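Local coordinates for protein inositol-3-phosphate synthase (Caenorhabditis elegans, PDB 1VKO) that belongs to the myo-inositol-1-phosphate synthase family, is built round a Rossmann-type parallel sheet and binds nicotinamide-adenine-dinucleotide, at residues K69-R75 with E456-S462; I96-Q100 with P151-I156; F142-V146 with V509-F515; N262-I268 with V306-L312. All coordinates share one frame; numbering follows the deposited sequence.

Interaction 1: K69-R75 with E456-S462; sequences KTVLKPR and ELASRVS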
loop_
_atom_site.group_PDB
_atom_site.type_symbol
_atom_site.label_atom_id
_atom_site.label_comp_id
_atom_site.label_asym_id
_atom_site.label_seq_id
_atom_site.Cartn_x
_atom_site.Cartn_y
_atom_site.Cartn_z
ATOM N N LYS A 69 45.552 -19.973 -3.409
ATOM C CA LYS A 69 46.165 -19.934 -2.097
ATOM C C LYS A 69 45.416 -18.890 -1.320
ATOM O O LYS A 69 45.160 -17.813 -1.859
ATOM C CB LYS A 69 47.670 -19.584 -2.150
ATOM C CG LYS A 69 48.640 -20.757 -2.360
ATOM C CD LYS A 69 50.095 -20.241 -2.210
ATOM C CE LYS A 69 51.178 -21.349 -2.244
ATOM N NZ LYS A 69 51.446 -21.878 -3.613
ATOM N N THR A 70 45.075 -19.211 -0.068
ATOM C CA THR A 70 44.378 -18.287 0.815
ATOM C C THR A 70 45.071 -18.139 2.141
ATOM O O THR A 70 45.063 -19.074 2.931
ATOM C CB THR A 70 42.934 -18.771 1.092
ATOM O OG1 THR A 70 42.212 -18.871 -0.138
ATOM C CG2 THR A 70 42.159 -17.704 1.877
ATOM N N VAL A 71 45.631 -16.966 2.427
ATOM C CA VAL A 71 46.168 -16.758 3.767
ATOM C C VAL A 71 45.023 -16.915 4.773
ATOM O O VAL A 71 43.940 -16.353 4.593
ATOM C CB VAL A 71 46.922 -15.417 3.922
ATOM C CG1 VAL A 71 47.466 -15.253 5.364
ATOM C CG2 VAL A 71 48.081 -15.328 2.912
ATOM N N LEU A 72 45.232 -17.736 5.796
ATOM C CA LEU A 72 44.142 -18.073 6.711
ATOM C C LEU A 72 44.002 -17.137 7.905
ATOM O O LEU A 72 42.933 -17.076 8.505
ATOM C CB LEU A 72 44.260 -19.516 7.212
ATOM C CG LEU A 72 43.958 -20.686 6.273
ATOM C CD1 LEU A 72 44.166 -21.989 7.015
ATOM C CD2 LEU A 72 42.554 -20.644 5.716
ATOM N N LYS A 73 45.073 -16.440 8.280
ATOM C CA LYS A 73 44.959 -15.470 9.367
ATOM C C LYS A 73 44.629 -14.103 8.798
ATOM O O LYS A 73 45.396 -13.585 7.989
ATOM C CB LYS A 73 46.210 -15.398 10.240
ATOM C CG LYS A 73 45.913 -14.844 11.625
ATOM C CD LYS A 73 46.972 -13.868 12.107
ATOM C CE LYS A 73 48.073 -14.561 12.895
ATOM N NZ LYS A 73 49.136 -13.608 13.378
ATOM N N PRO A 74 43.470 -13.547 9.168
ATOM C CA PRO A 74 43.125 -12.190 8.761
ATOM C C PRO A 74 44.170 -11.207 9.272
ATOM O O PRO A 74 44.628 -11.336 10.406
ATOM C CB PRO A 74 41.748 -11.973 9.399
ATOM C CG PRO A 74 41.175 -13.373 9.484
ATOM C CD PRO A 74 42.367 -14.180 9.924
ATOM N N ARG A 75 44.560 -10.264 8.410
ATOM C CA ARG A 75 45.543 -9.241 8.757
ATOM C C ARG A 75 44.956 -8.157 9.674
ATOM O O ARG A 75 43.725 -7.954 9.711
ATOM C CB ARG A 75 46.089 -8.601 7.488
ATOM C CG ARG A 75 47.212 -9.388 6.838
ATOM C CD ARG A 75 46.730 -10.466 5.872
ATOM N NE ARG A 75 47.833 -11.096 5.137
ATOM C CZ ARG A 75 48.053 -10.960 3.838
ATOM N NH1 ARG A 75 47.258 -10.211 3.079
ATOM N NH2 ARG A 75 49.065 -11.588 3.289
ATOM N N GLU A 456 39.594 -7.190 2.582
ATOM C CA GLU A 456 40.722 -7.770 3.307
ATOM C C GLU A 456 40.868 -9.248 2.974
ATOM O O GLU A 456 41.985 -9.759 2.878
ATOM C CB GLU A 456 40.554 -7.597 4.813
ATOM C CG GLU A 456 41.820 -7.834 5.624
ATOM C CD GLU A 456 42.175 -9.299 5.769
ATOM O OE1 GLU A 456 41.253 -10.106 6.018
ATOM O OE2 GLU A 456 43.381 -9.653 5.647
ATOM N N LEU A 457 39.737 -9.933 2.810
ATOM C CA LEU A 457 39.748 -11.333 2.444
ATOM C C LEU A 457 40.338 -11.465 1.054
ATOM O O LEU A 457 41.241 -12.272 0.846
ATOM C CB LEU A 457 38.351 -11.964 2.511
ATOM C CG LEU A 457 38.223 -13.286 1.723
ATOM C CD1 LEU A 457 39.098 -14.411 2.333
ATOM C CD2 LEU A 457 36.798 -13.730 1.554
ATOM N N ALA A 458 39.857 -10.678 0.099
ATOM C CA ALA A 458 40.406 -10.772 -1.251
ATOM C C ALA A 458 41.921 -10.463 -1.258
ATOM O O ALA A 458 42.687 -10.996 -2.093
ATOM C CB ALA A 458 39.640 -9.869 -2.208
ATOM N N SER A 459 42.353 -9.614 -0.320
ATOM C CA SER A 459 43.753 -9.242 -0.231
ATOM C C SER A 459 44.581 -10.453 0.180
ATOM O O SER A 459 45.803 -10.417 0.065
ATOM C CB SER A 459 43.967 -8.057 0.720
ATOM O OG SER A 459 44.247 -8.474 2.042
ATOM N N ARG A 460 43.901 -11.519 0.629
ATOM C CA ARG A 460 44.517 -12.785 1.077
ATOM C C ARG A 460 44.423 -13.934 0.080
ATOM O O ARG A 460 44.908 -15.033 0.335
ATOM C CB ARG A 460 43.934 -13.249 2.421
ATOM C CG ARG A 460 44.580 -12.561 3.612
ATOM C CD ARG A 460 44.128 -13.094 4.984
ATOM N NE ARG A 460 42.774 -12.651 5.318
ATOM C CZ ARG A 460 41.713 -13.434 5.519
ATOM N NH1 ARG A 460 41.783 -14.757 5.455
ATOM N NH2 ARG A 460 40.556 -12.868 5.810
ATOM N N VAL A 461 43.796 -13.699 -1.054
ATOM C CA VAL A 461 43.626 -14.766 -2.034
ATOM C C VAL A 461 44.571 -14.544 -3.218
ATOM O O VAL A 461 44.730 -13.418 -3.686
ATOM C CB VAL A 461 42.147 -14.865 -2.524
ATOM C CG1 VAL A 461 41.982 -15.979 -3.551
ATOM C CG2 VAL A 461 41.190 -15.068 -1.346
ATOM N N SER A 462 45.185 -15.625 -3.694
ATOM C CA SER A 462 45.910 -15.605 -4.971
ATOM C C SER A 462 45.665 -16.902 -5.747
ATOM O O SER A 462 45.183 -17.873 -5.198
ATOM C CB SER A 462 47.402 -15.388 -4.728
ATOM O OG SER A 462 47.933 -16.425 -3.914
HETATM O O HOH W 1 47.299 -15.771 -1.448
#
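Lys69 and Ser462 form an antiparallel hydrogen-bonded pair that joins strand 56-71 to strand 461-464 in a five-stranded antiparallel sheet; Lys69 N lies 2.8 Å from Ser462 O, and Ser462 N returns a bond to Lys69 O. Thr70 and Val461, the next, non-hydrogen-bonded pair, lie side by side and both touch Leu512 of helix 498-513. Packing is tightest around Arg460, in the type I turn Ala458-Val461. Its chain bends at chi3 (-74°) and crosses Val71 at about a right angle, with Arg460 CG 3.7 Å from Val71 CB. Arg460 NH1 donates to Val71 O at 2.8 Å in the guanidinium plane, NE and NH2 hold the Glu456 carboxylate side-on, and Pro74 CA sits over one face. These bonds fix the rotation of the group, and NH2 also reaches Pro147 O. The outer side is looser. Lys69 runs off to a cation-pi contact with Tyr469, a water bridges Lys69 O and Ser462 OG, and Arg75 slides past Arg460 to a weak bond from Arg75 NH1 to Ser459 O at 3.4 Å. Glu456 OE2, already taken by Arg460 NE on its syn side, accepts Arg75 N at 3.1 Å from above the carboxylate plane, 65° out of it.

Interaction 2: I96-Q100 with P151-I156; sequences IFANQ and PNDLII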
loop_
_atom_site.group_PDB
_atom_site.type_symbol
_atom_site.label_atom_id
_atom_site.label_comp_id
_atom_site.label_asym_id
_atom_site.label_seq_id
_atom_site.Cartn_x
_atom_site.Cartn_y
_atom_site.Cartn_z
ATOM N N ILE A 96 30.046 -0.932 16.236
ATOM C CA ILE A 96 31.244 -1.756 16.576
ATOM C C ILE A 96 31.469 -1.745 18.085
ATOM O O ILE A 96 31.540 -2.797 18.736
ATOM C CB ILE A 96 32.493 -1.313 15.726
ATOM C CG1 ILE A 96 32.250 -1.649 14.241
ATOM C CG2 ILE A 96 33.718 -2.023 16.101
ATOM C CD1 ILE A 96 33.210 -0.983 13.270
ATOM N N PHE A 97 31.521 -0.559 18.660
ATOM C CA PHE A 97 31.684 -0.427 20.114
ATOM C C PHE A 97 30.564 -1.139 20.818
ATOM O O PHE A 97 30.778 -1.859 21.776
ATOM C CB PHE A 97 31.648 1.044 20.512
ATOM C CG PHE A 97 32.945 1.764 20.269
ATOM C CD1 PHE A 97 34.172 1.176 20.630
ATOM C CD2 PHE A 97 32.951 3.034 19.712
ATOM C CE1 PHE A 97 35.366 1.844 20.403
ATOM C CE2 PHE A 97 34.146 3.718 19.503
ATOM C CZ PHE A 97 35.349 3.127 19.833
ATOM N N ALA A 98 29.352 -0.927 20.318
ATOM C CA ALA A 98 28.170 -1.426 20.944
ATOM C C ALA A 98 28.214 -2.930 20.952
ATOM O O ALA A 98 27.875 -3.543 21.959
ATOM C CB ALA A 98 26.955 -0.911 20.222
ATOM N N ASN A 99 28.640 -3.543 19.847
ATOM C CA ASN A 99 28.837 -5.015 19.836
ATOM C C ASN A 99 30.023 -5.535 20.670
ATOM O O ASN A 99 29.947 -6.617 21.238
ATOM C CB ASN A 99 28.915 -5.565 18.417
ATOM C CG ASN A 99 27.571 -5.646 17.763
ATOM O OD1 ASN A 99 26.940 -6.716 17.730
ATOM N ND2 ASN A 99 27.107 -4.515 17.231
ATOM N N GLN A 100 31.108 -4.777 20.734
ATOM C CA GLN A 100 32.261 -5.140 21.572
ATOM C C GLN A 100 31.864 -5.280 23.033
ATOM O O GLN A 100 32.241 -6.251 23.695
ATOM C CB GLN A 100 33.349 -4.090 21.450
ATOM C CG GLN A 100 34.233 -4.208 20.216
ATOM C CD GLN A 100 35.115 -2.988 20.016
ATOM O OE1 GLN A 100 34.792 -1.909 20.495
ATOM N NE2 GLN A 100 36.206 -3.144 19.260
ATOM N N PRO A 151 33.656 -7.366 12.570
ATOM C CA PRO A 151 33.730 -5.903 12.605
ATOM C C PRO A 151 34.315 -5.420 13.924
ATOM O O PRO A 151 34.705 -4.267 14.018
ATOM C CB PRO A 151 32.271 -5.468 12.465
ATOM C CG PRO A 151 31.608 -6.633 11.739
ATOM C CD PRO A 151 32.264 -7.843 12.423
ATOM N N ASN A 152 34.368 -6.293 14.928
ATOM C CA ASN A 152 34.990 -5.939 16.185
ATOM C C ASN A 152 36.500 -5.758 16.028
ATOM O O ASN A 152 37.109 -5.082 16.833
ATOM C CB ASN A 152 34.665 -6.973 17.282
ATOM C CG ASN A 152 33.164 -7.105 17.535
ATOM O OD1 ASN A 152 32.376 -6.167 17.316
ATOM N ND2 ASN A 152 32.760 -8.274 17.990
ATOM N N ASP A 153 37.076 -6.326 14.963
ATOM C CA ASP A 153 38.527 -6.351 14.756
ATOM C C ASP A 153 38.977 -5.186 13.901
ATOM O O ASP A 153 40.182 -5.078 13.572
ATOM C CB ASP A 153 38.946 -7.618 14.007
ATOM C CG ASP A 153 38.617 -8.877 14.745
ATOM O OD1 ASP A 153 39.008 -8.975 15.937
ATOM O OD2 ASP A 153 37.989 -9.825 14.206
ATOM N N LEU A 154 38.020 -4.352 13.480
ATOM C CA LEU A 154 38.331 -3.215 12.600
ATOM C C LEU A 154 38.666 -2.005 13.438
ATOM O O LEU A 154 37.911 -1.649 14.340
ATOM C CB LEU A 154 37.161 -2.876 11.667
ATOM C CG LEU A 154 36.582 -3.838 10.607
ATOM C CD1 LEU A 154 35.285 -3.240 9.986
ATOM C CD2 LEU A 154 37.587 -4.210 9.483
ATOM N N ILE A 155 39.808 -1.390 13.153
ATOM C CA ILE A 155 40.172 -0.113 13.762
ATOM C C ILE A 155 39.758 1.000 12.814
ATOM O O ILE A 155 40.188 1.015 11.655
ATOM C CB ILE A 155 41.715 -0.030 13.957
ATOM C CG1 ILE A 155 42.219 -0.996 15.045
ATOM C CG2 ILE A 155 42.112 1.383 14.306
ATOM C CD1 ILE A 155 42.828 -2.308 14.515
ATOM N N ILE A 156 39.000 1.976 13.297
ATOM C CA ILE A 156 38.421 2.973 12.410
ATOM C C ILE A 156 38.755 4.442 12.713
ATOM O O ILE A 156 38.506 4.927 13.793
ATOM C CB ILE A 156 36.901 2.801 12.369
ATOM C CG1 ILE A 156 36.512 1.415 11.858
ATOM C CG2 ILE A 156 36.255 3.947 11.580
ATOM C CD1 ILE A 156 34.981 1.217 11.723
#
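Ile96 supplies most of the apolar contact, reaching from helix 87-100 over Pro151 to the strand beyond. Ile96 CG2, anti to the backbone N, comes to 3.2 Å from Pro151 O, while Ile96 CG1 packs on Pro151 CB at 4.2 Å. The end of the chain crosses Ile156 obliquely; the 3.2 Å between Ile96 CD1 and Ile156 CD1 is shorter than normal carbon packing, and its exact value is doubtful. Tyr449 of helix 440-458 touches both Ile96 and Pro151. The helix follows strand 77-82, and strand 154-159 runs parallel beside that strand: a beta-alpha-beta unit of the Rossmann-type sheet with a long insertion between helix and second strand. The side chain of Ile156 is about 13 Å from the bound nicotinamide-adenine-dinucleotide. The polar part is a single hydrogen bond across the segments, Gln100 NE2 to Asn152 O at 3.2 Å. The extended Gln100 chain slides past Asn152 in the opposite direction, and its donor arrives in the carbonyl plane, on a lone pair. Asn152 OD1 is held by Tyr116 OH and also lies 3.7 Å from Asn99 CB, a plain packing contact. Asn99 ND2 bonds to Ser95 O and Asn115 O, and Met426 of the second subunit packs on Asn99.

Interaction 3: F142-V146 with V509-F515; sequences FKDIV and VTALAGF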
loop_
_atom_site.group_PDB
_atom_site.type_symbol
_atom_site.label_atom_id
_atom_site.label_comp_id
_atom_site.label_asym_id
_atom_site.label_seq_id
_atom_site.Cartn_x
_atom_site.Cartn_y
_atom_site.Cartn_z
ATOM N N PHE A 142 28.514 -18.110 6.764
ATOM C CA PHE A 142 29.501 -17.615 5.861
ATOM C C PHE A 142 30.893 -17.488 6.512
ATOM O O PHE A 142 31.916 -17.804 5.878
ATOM C CB PHE A 142 29.042 -16.257 5.355
ATOM C CG PHE A 142 29.842 -15.746 4.210
ATOM C CD1 PHE A 142 29.501 -16.096 2.910
ATOM C CD2 PHE A 142 30.946 -14.917 4.428
ATOM C CE1 PHE A 142 30.263 -15.636 1.840
ATOM C CE2 PHE A 142 31.704 -14.444 3.373
ATOM C CZ PHE A 142 31.366 -14.810 2.072
ATOM N N LYS A 143 30.955 -17.013 7.755
ATOM C CA LYS A 143 32.259 -16.659 8.337
ATOM C C LYS A 143 33.037 -17.894 8.784
ATOM O O LYS A 143 34.197 -17.790 9.133
ATOM C CB LYS A 143 32.095 -15.672 9.486
ATOM C CG LYS A 143 31.221 -16.184 10.641
ATOM C CD LYS A 143 30.705 -15.015 11.448
ATOM C CE LYS A 143 29.707 -15.466 12.464
ATOM N NZ LYS A 143 30.511 -16.207 13.480
ATOM N N ASP A 144 32.385 -19.060 8.743
ATOM C CA ASP A 144 33.018 -20.324 9.066
ATOM C C ASP A 144 33.731 -20.986 7.870
ATOM O O ASP A 144 34.468 -21.950 8.045
ATOM C CB ASP A 144 31.974 -21.288 9.630
ATOM C CG ASP A 144 31.496 -20.896 11.021
ATOM O OD1 ASP A 144 31.882 -19.835 11.535
ATOM O OD2 ASP A 144 30.711 -21.592 11.682
ATOM N N ILE A 145 33.499 -20.492 6.656
ATOM C CA ILE A 145 34.024 -21.137 5.467
ATOM C C ILE A 145 35.508 -20.820 5.235
ATOM O O ILE A 145 36.335 -21.720 5.300
ATOM C CB ILE A 145 33.149 -20.811 4.252
ATOM C CG1 ILE A 145 31.752 -21.379 4.459
ATOM C CG2 ILE A 145 33.755 -21.382 2.987
ATOM C CD1 ILE A 145 30.748 -20.879 3.390
ATOM N N VAL A 146 35.839 -19.562 4.940
ATOM C CA VAL A 146 37.225 -19.100 5.062
ATOM C C VAL A 146 37.281 -18.030 6.163
ATOM O O VAL A 146 36.343 -17.263 6.322
ATOM C CB VAL A 146 37.900 -18.639 3.721
ATOM C CG1 VAL A 146 38.018 -19.788 2.739
ATOM C CG2 VAL A 146 37.177 -17.512 3.077
ATOM N N VAL A 509 33.955 -18.632 -1.959
ATOM C CA VAL A 509 34.562 -18.994 -0.659
ATOM C C VAL A 509 34.538 -20.487 -0.400
ATOM O O VAL A 509 35.388 -20.985 0.332
ATOM C CB VAL A 509 33.954 -18.247 0.570
ATOM C CG1 VAL A 509 34.109 -16.751 0.417
ATOM C CG2 VAL A 509 32.495 -18.594 0.734
ATOM N N THR A 510 33.580 -21.215 -0.981
ATOM C CA THR A 510 33.603 -22.664 -0.811
ATOM C C THR A 510 34.709 -23.291 -1.627
ATOM O O THR A 510 35.393 -24.182 -1.116
ATOM C CB THR A 510 32.241 -23.356 -0.989
ATOM O OG1 THR A 510 31.622 -22.988 -2.222
ATOM C CG2 THR A 510 31.276 -22.839 0.040
ATOM N N ALA A 511 34.907 -22.806 -2.856
ATOM C CA ALA A 511 36.072 -23.157 -3.704
ATOM C C ALA A 511 37.430 -22.887 -3.033
ATOM O O ALA A 511 38.322 -23.755 -3.049
ATOM C CB ALA A 511 36.000 -22.434 -5.045
ATOM N N LEU A 512 37.588 -21.695 -2.447
ATOM C CA LEU A 512 38.755 -21.401 -1.597
ATOM C C LEU A 512 38.943 -22.420 -0.476
ATOM O O LEU A 512 40.054 -22.938 -0.306
ATOM C CB LEU A 512 38.712 -19.984 -1.012
ATOM C CG LEU A 512 38.595 -18.869 -2.057
ATOM C CD1 LEU A 512 38.224 -17.553 -1.412
ATOM C CD2 LEU A 512 39.847 -18.726 -2.894
ATOM N N ALA A 513 37.867 -22.717 0.261
ATOM C CA ALA A 513 37.926 -23.583 1.459
ATOM C C ALA A 513 38.077 -25.059 1.166
ATOM O O ALA A 513 38.498 -25.812 2.055
ATOM C CB ALA A 513 36.718 -23.370 2.359
ATOM N N GLY A 514 37.704 -25.467 -0.052
ATOM C CA GLY A 514 37.922 -26.830 -0.546
ATOM C C GLY A 514 36.661 -27.639 -0.816
ATOM O O GLY A 514 36.724 -28.779 -1.278
ATOM N N PHE A 515 35.499 -27.055 -0.552
ATOM C CA PHE A 515 34.250 -27.827 -0.669
ATOM C C PHE A 515 33.108 -27.153 -1.449
ATOM O O PHE A 515 32.055 -26.877 -0.869
ATOM C CB PHE A 515 33.778 -28.321 0.710
ATOM C CG PHE A 515 33.839 -27.279 1.808
ATOM C CD1 PHE A 515 32.858 -26.302 1.910
ATOM C CD2 PHE A 515 34.840 -27.327 2.779
ATOM C CE1 PHE A 515 32.875 -25.366 2.925
ATOM C CE2 PHE A 515 34.879 -26.379 3.808
ATOM C CZ PHE A 515 33.880 -25.404 3.884
#
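Val509 meets the Phe142 ring obliquely at its far end, with Phe142 CZ 3.7 Å from Val509 CG1 and CE1 close to CG2; the two side chains cross at about a right angle. The Phe515 ring, at the other end of the contact, also meets its partner obliquely: Phe515 CE1 and CZ both lie 4.1 Å from Ile145 CG2. Other parts of the fold complete the surroundings of the rings, Val126 and Ile148 touching Phe142, and Leu128 and Leu25 of the same chain, with Val59 of the second subunit, touching Phe515. Between the rings Ile145 drives into the end of helix 498-513. Ile145 CG2, placed anti to the backbone N, meets the helix end at 3.1 Å from Val509 O and 3.6 Å from Ala513 CB. The other branch carries CD1 to the methyl of Thr510, whose OG1 turns back to Thr506 O and Lys507 O. Val146 fills the next place, Val146 CG1 lying 3.8 Å from both Leu512 CB and Ala513 CB. The helix stops here: Gly514 has positive phi (115°), where a side chain would jam against the preceding carbonyl O, and Thr510 O accepts from both Gly514 N and Phe515 N. The contact thus packs the loop between strands 136-141 and 154-159 against the C-terminal end of a helix that also lies on strand 56-71. No hydrogen bond crosses between the two segments, and every touching residue is buried, so their hold on each other rests on apolar packing and the fit of branched side chains.

Interaction 4: N262-I268 with V306-L312; sequences NATADEI and VPGLIEL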
loop_
_atom_site.group_PDB
_atom_site.type_symbol
_atom_site.label_atom_id
_atom_site.label_comp_id
_atom_site.label_asym_id
_atom_site.label_seq_id
_atom_site.Cartn_x
_atom_site.Cartn_y
_atom_site.Cartn_z
ATOM N N ASN A 262 41.677 12.616 -17.332
ATOM C CA ASN A 262 41.600 11.464 -16.427
ATOM C C ASN A 262 41.344 10.102 -17.097
ATOM O O ASN A 262 40.866 9.167 -16.449
ATOM C CB ASN A 262 40.565 11.749 -15.312
ATOM C CG ASN A 262 39.160 12.011 -15.866
ATOM O OD1 ASN A 262 38.842 11.597 -16.979
ATOM N ND2 ASN A 262 38.312 12.695 -15.081
ATOM N N ALA A 263 41.676 9.971 -18.384
ATOM C CA ALA A 263 41.540 8.677 -19.089
ATOM C C ALA A 263 42.656 7.704 -18.727
ATOM O O ALA A 263 42.462 6.469 -18.794
ATOM C CB ALA A 263 41.475 8.860 -20.601
ATOM N N THR A 264 43.823 8.236 -18.354
ATOM C CA THR A 264 44.930 7.380 -17.931
ATOM C C THR A 264 45.453 7.807 -16.584
ATOM O O THR A 264 45.147 8.901 -16.127
ATOM C CB THR A 264 46.091 7.448 -18.915
ATOM O OG1 THR A 264 46.854 8.634 -18.642
ATOM C CG2 THR A 264 45.597 7.588 -20.361
ATOM N N ALA A 265 46.267 6.944 -15.974
ATOM C CA ALA A 265 46.911 7.208 -14.682
ATOM C C ALA A 265 47.785 8.450 -14.702
ATOM O O ALA A 265 47.746 9.260 -13.777
ATOM C CB ALA A 265 47.741 6.006 -14.252
ATOM N N ASP A 266 48.594 8.570 -15.750
ATOM C CA ASP A 266 49.529 9.673 -15.908
ATOM C C ASP A 266 48.785 10.972 -16.141
ATOM O O ASP A 266 49.214 12.027 -15.657
ATOM C CB ASP A 266 50.483 9.396 -17.062
ATOM C CG ASP A 266 51.351 8.159 -16.825
ATOM O OD1 ASP A 266 51.778 7.904 -15.667
ATOM O OD2 ASP A 266 51.656 7.392 -17.757
ATOM N N GLU A 267 47.666 10.888 -16.869
ATOM C CA GLU A 267 46.744 12.022 -17.001
ATOM C C GLU A 267 46.186 12.478 -15.660
ATOM O O GLU A 267 46.268 13.652 -15.349
ATOM C CB GLU A 267 45.608 11.714 -17.974
ATOM C CG GLU A 267 46.062 11.793 -19.413
ATOM C CD GLU A 267 44.989 11.374 -20.390
ATOM O OE1 GLU A 267 43.827 11.166 -19.959
ATOM O OE2 GLU A 267 45.301 11.266 -21.599
ATOM N N ILE A 268 45.641 11.563 -14.861
ATOM C CA ILE A 268 45.067 11.961 -13.573
ATOM C C ILE A 268 46.100 12.571 -12.617
ATOM O O ILE A 268 45.780 13.556 -11.931
ATOM C CB ILE A 268 44.162 10.831 -12.914
ATOM C CG1 ILE A 268 43.433 11.344 -11.668
ATOM C CG2 ILE A 268 44.938 9.571 -12.561
ATOM C CD1 ILE A 268 42.081 11.921 -11.967
ATOM N N VAL A 306 37.072 6.640 -12.448
ATOM C CA VAL A 306 37.368 6.862 -13.865
ATOM C C VAL A 306 38.519 5.943 -14.349
ATOM O O VAL A 306 39.292 5.433 -13.527
ATOM C CB VAL A 306 37.710 8.355 -14.126
ATOM C CG1 VAL A 306 36.490 9.220 -13.870
ATOM C CG2 VAL A 306 38.867 8.815 -13.245
ATOM N N PRO A 307 38.647 5.746 -15.663
ATOM C CA PRO A 307 39.644 4.797 -16.205
ATOM C C PRO A 307 41.086 5.085 -15.715
ATOM O O PRO A 307 41.824 4.171 -15.370
ATOM C CB PRO A 307 39.520 4.975 -17.722
ATOM C CG PRO A 307 38.172 5.596 -17.952
ATOM C CD PRO A 307 37.870 6.413 -16.728
ATOM N N GLY A 308 41.461 6.353 -15.653
ATOM C CA GLY A 308 42.750 6.720 -15.108
ATOM C C GLY A 308 43.031 6.178 -13.723
ATOM O O GLY A 308 44.149 5.761 -13.435
ATOM N N LEU A 309 42.011 6.189 -12.872
ATOM C CA LEU A 309 42.074 5.638 -11.520
ATOM C C LEU A 309 42.207 4.111 -11.467
ATOM O O LEU A 309 43.068 3.561 -10.788
ATOM C CB LEU A 309 40.878 6.139 -10.683
ATOM C CG LEU A 309 41.417 7.328 -9.889
ATOM C CD1 LEU A 309 40.385 8.255 -9.245
ATOM C CD2 LEU A 309 42.255 6.713 -8.852
ATOM N N ILE A 310 41.347 3.423 -12.182
ATOM C CA ILE A 310 41.475 1.987 -12.284
ATOM C C ILE A 310 42.901 1.652 -12.722
ATOM O O ILE A 310 43.628 0.932 -12.000
ATOM C CB ILE A 310 40.411 1.428 -13.231
ATOM C CG1 ILE A 310 39.025 1.541 -12.575
ATOM C CG2 ILE A 310 40.758 -0.001 -13.630
ATOM C CD1 ILE A 310 37.851 1.317 -13.516
ATOM N N GLU A 311 43.332 2.206 -13.860
ATOM C CA GLU A 311 44.721 2.012 -14.303
ATOM C C GLU A 311 45.750 2.259 -13.171
ATOM O O GLU A 311 46.723 1.527 -13.030
ATOM C CB GLU A 311 45.015 2.858 -15.543
ATOM C CG GLU A 311 46.388 2.626 -16.139
ATOM C CD GLU A 311 46.633 3.431 -17.403
ATOM O OE1 GLU A 311 46.090 4.536 -17.533
ATOM O OE2 GLU A 311 47.389 2.950 -18.269
ATOM N N LEU A 312 45.511 3.256 -12.335
ATOM C CA LEU A 312 46.475 3.580 -11.282
ATOM C C LEU A 312 46.455 2.511 -10.198
ATOM O O LEU A 312 47.492 2.124 -9.655
ATOM C CB LEU A 312 46.203 4.982 -10.702
ATOM C CG LEU A 312 47.214 5.569 -9.688
ATOM C CD1 LEU A 312 48.588 5.956 -10.296
ATOM C CD2 LEU A 312 46.599 6.744 -8.976
#
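Gly308 lies against Thr264 with almost nothing between the two backbones: their CA atoms are 3.6 Å apart, and Gly308 CA is 3.3 Å from Thr264 C. The lack of a side chain makes this approach possible, since Thr264 O and Asn262 O occupy the space toward which one would point. Gly308 N uses the closeness to donate to Asn262 O at 3.0 Å, a bent bond with an angle of 139° at the hydrogen. The contact sets the starts of helices 265-273 and 307-316 together; the latter links strands 295-298 and 320-321, parallel neighbours, in a beta-alpha-beta crossover of the Rossmann-type sheet. Thr264 is the N-cap of its helix and forms a capping box with Glu267, OG1 accepting from Glu267 N while Glu267 OE1 takes a weak bond from Thr264 N. Glu311 adds a bond from across. With CG anti to the backbone N (chi1 -175°) and the rest extended, it brings Glu311 OE1 to 2.9 Å from Ala265 N, which meets it from above the carboxylate plane. The negative charge beside the helix start is probably favourable. Beside the polar bonds, Ala265 CB packs on Leu312 CB at 4.0 Å, and Ile268 CG2 rests the same distance from Gly308 O.

In the fold
Interactions 1 and 3 form one continuous region, their centres 12 Å apart: Leu512 of interaction 3 touches Thr70 and Val461, and Leu457 of interaction 1 meets Val146 and Val509. Their segments alternate along the chain, and late elements, strand 461-464 and helix 498-513, are tied to early strand 56-71, bringing distant parts of the chain together beside the parallel sheet. Interaction 2, its centre 20 Å from that of interaction 1, lies on that sheet's outermost strand 154-159; interaction 4, its centre 34 Å from that of interaction 2, lies toward the other edge, at the start of helix 307-316. Both fall between the segments of interaction 1. Interactions 2 and 3 also reach the second subunit; 1 and 4 do not.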